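Local coordinates for uncharacterized protein MJ1460 (Methanocaldococcus jannaschii DSM 2661, PDB 2OSD) that is of uncharacterised function but belongs to the vinyl-4-reductase (V4R) family and probably binds a small hydrophobic ligand, at the interface of chains A and B. Residues are numbered along the deposited sequence; one frame, centred on the assembly and turned at random. Chains: chain A/B, Hypothetical protein MJ1460.

The interface of chains A and B. Residues chain A 109-110, 112, 116; chain B 7-8, 10-11.
A:Lys112 and B:Asp11 point the ends of their side chains at one another across the interface. The amino group of A:Lys112 is not modelled, the chain being built only as far as CE, and no salt bridge can be read from the model. CE itself sits too close to B:Asp11 OD2 and to B:Lys7 O for either approach to be trusted. A:Lys112 CD, one carbon back, lies 3.6 Å from the carboxylate oxygen OD2 of B:Asp11 and 3.7 Å from the main-chain O of B:Lys7, and the chain heads toward both oxygens.

B:Asp11, near the start of helix 9-17, illustrates how an acidic side chain can be packed among carbon atoms, with methyls against its carboxylate and its CB. Its CG stands anti to its own carbonyl carbon (chi1 -64°), a rotation that turns the carboxylate toward A:Val110 and the end of A:Lys112. The A:Val110 methyl CG1 lies 3.6 Å from B:Asp11 CG. The other branch, CG2, rests 3.8 Å from B:Asp11 CB and also covers one face of the A:Trp109 ring near its rim. That indole brings its CZ3–CH2 edge up to the main-chain O of B:Asp11, each carbon 3.3 Å away, a close approach and not a hydrogen bond; ring and carboxylate planes are 70° apart. An alanine in place of B:Asp11 would probably leave A:Lys112 without its nearby negative charge and open a gap beside the A:Val110 methyls.

On the far side of the patch, A:Ile116 and B:Ile8 cross at about a right angle, their CD1 methyls meeting at 4.0 Å. Loop residues of one chain thus pack against the N-terminal segment and the start of helix 9-17 of the other; if the two-fold pair is the biological dimer, the twin patches would help hold it.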
ATOM      1  N   TRP A 109      -8.910  -1.924 -14.333  1.00 64.36           N
ATOM      2  CA  TRP A 109     -10.386  -1.932 -14.242  1.00 62.82           C
ATOM      3  C   TRP A 109     -10.997  -0.506 -14.237  1.00 62.27           C
ATOM      4  O   TRP A 109     -12.199  -0.355 -14.470  1.00 65.52           O
ATOM      5  CB  TRP A 109     -10.860  -2.767 -13.019  1.00 62.49           C
ATOM      6  CG  TRP A 109     -10.083  -2.499 -11.787  1.00 61.46           C
ATOM      7  CD1 TRP A 109      -8.926  -3.108 -11.391  1.00 65.69           C
ATOM      8  CD2 TRP A 109     -10.360  -1.495 -10.819  1.00 54.02           C
ATOM      9  NE1 TRP A 109      -8.465  -2.538 -10.215  1.00 68.82           N
ATOM     10  CE2 TRP A 109      -9.335  -1.545  -9.850  1.00 63.74           C
ATOM     11  CE3 TRP A 109     -11.375  -0.543 -10.687  1.00 69.99           C
ATOM     12  CZ2 TRP A 109      -9.305  -0.693  -8.746  1.00 74.73           C
ATOM     13  CZ3 TRP A 109     -11.360   0.290  -9.590  1.00 64.71           C
ATOM     14  CH2 TRP A 109     -10.338   0.207  -8.629  1.00 71.63           C
ATOM     15  N   VAL A 110     -10.174   0.523 -13.992  1.00 61.17           N
ATOM     16  CA  VAL A 110     -10.622   1.920 -13.952  1.00 57.03           C
ATOM     17  C   VAL A 110     -10.775   2.529 -15.318  1.00 58.22           C
ATOM     18  O   VAL A 110      -9.934   2.382 -16.165  1.00 60.32           O
ATOM     19  CB  VAL A 110      -9.662   2.817 -13.194  1.00 59.02           C
ATOM     20  CG1 VAL A 110     -10.110   4.285 -13.281  1.00 49.22           C
ATOM     21  CG2 VAL A 110      -9.528   2.367 -11.744  1.00 55.42           C
ATOM     22  N   LYS A 112     -11.470   6.203 -17.097  1.00 60.18           N
ATOM     23  CA  LYS A 112     -11.438   7.648 -16.840  1.00 61.12           C
ATOM     24  C   LYS A 112     -10.944   8.413 -18.075  1.00 61.78           C
ATOM     25  O   LYS A 112     -10.114   7.899 -18.814  1.00 62.65           O
ATOM     26  CB  LYS A 112     -10.534   7.921 -15.635  1.00 62.19           C
ATOM     27  CG  LYS A 112     -11.167   8.753 -14.517  1.00 68.49           C
ATOM     28  CD  LYS A 112     -10.646   8.351 -13.105  1.00 67.06           C
ATOM     29  CE  LYS A 112     -11.776   8.427 -12.055  1.00 72.21           C
ATOM     30  N   ILE A 116      -4.570   8.187 -15.055  1.00 60.04           N
ATOM     31  CA  ILE A 116      -4.693   7.991 -13.628  1.00 58.74           C
ATOM     32  C   ILE A 116      -3.388   7.642 -12.939  1.00 58.98           C
ATOM     33  O   ILE A 116      -3.334   7.686 -11.724  1.00 62.68           O
ATOM     34  CB  ILE A 116      -5.735   6.884 -13.274  1.00 59.74           C
ATOM     35  CG1 ILE A 116      -5.302   5.492 -13.764  1.00 54.09           C
ATOM     36  CG2 ILE A 116      -7.127   7.253 -13.811  1.00 59.16           C
ATOM     37  CD1 ILE A 116      -6.165   4.319 -13.225  1.00 61.41           C
TER
ATOM     38  N   LYS B   7      -7.664  11.854  -8.645  1.00 97.82           N
ATOM     39  CA  LYS B   7      -8.744  11.435  -9.561  1.00 96.63           C
ATOM     40  C   LYS B   7      -9.132   9.949  -9.381  1.00 95.11           C
ATOM     41  O   LYS B   7     -10.290   9.578  -9.607  1.00 95.34           O
ATOM     42  CB  LYS B   7      -8.353  11.717 -11.026  1.00 96.52           C
ATOM     43  N   ILE B   8      -8.165   9.124  -8.954  1.00 92.36           N
ATOM     44  CA  ILE B   8      -8.349   7.671  -8.759  1.00 89.75           C
ATOM     45  C   ILE B   8      -9.154   7.292  -7.496  1.00 87.93           C
ATOM     46  O   ILE B   8      -9.630   6.167  -7.378  1.00 87.77           O
ATOM     47  CB  ILE B   8      -6.962   6.960  -8.679  1.00 90.19           C
ATOM     48  CG1 ILE B   8      -7.063   5.478  -9.054  1.00 86.67           C
ATOM     49  CG2 ILE B   8      -6.328   7.120  -7.282  1.00 88.78           C
ATOM     50  CD1 ILE B   8      -5.724   4.859  -9.285  1.00 81.96           C
ATOM     51  N   PRO B  10     -12.288   8.148  -6.103  1.00 76.46           N
ATOM     52  CA  PRO B  10     -13.637   7.563  -6.321  1.00 75.26           C
ATOM     53  C   PRO B  10     -13.678   6.048  -6.661  1.00 73.53           C
ATOM     54  O   PRO B  10     -14.453   5.292  -6.088  1.00 73.30           O
ATOM     55  CB  PRO B  10     -14.200   8.386  -7.496  1.00 74.35           C
ATOM     56  CG  PRO B  10     -13.147   9.381  -7.882  1.00 75.94           C
ATOM     57  CD  PRO B  10     -12.117   9.435  -6.798  1.00 77.00           C
ATOM     58  N   ASP B  11     -12.837   5.638  -7.601  1.00 72.92           N
ATOM     59  CA  ASP B  11     -12.737   4.252  -8.037  1.00 71.41           C
ATOM     60  C   ASP B  11     -12.274   3.297  -6.950  1.00 68.80           C
ATOM     61  O   ASP B  11     -12.518   2.113  -7.033  1.00 67.75           O
ATOM     62  CB  ASP B  11     -11.741   4.154  -9.190  1.00 72.52           C
ATOM     63  CG  ASP B  11     -12.183   4.913 -10.407  1.00 74.70           C
ATOM     64  OD1 ASP B  11     -13.079   4.420 -11.138  1.00 76.09           O
ATOM     65  OD2 ASP B  11     -11.612   5.999 -10.626  1.00 80.76           O
TER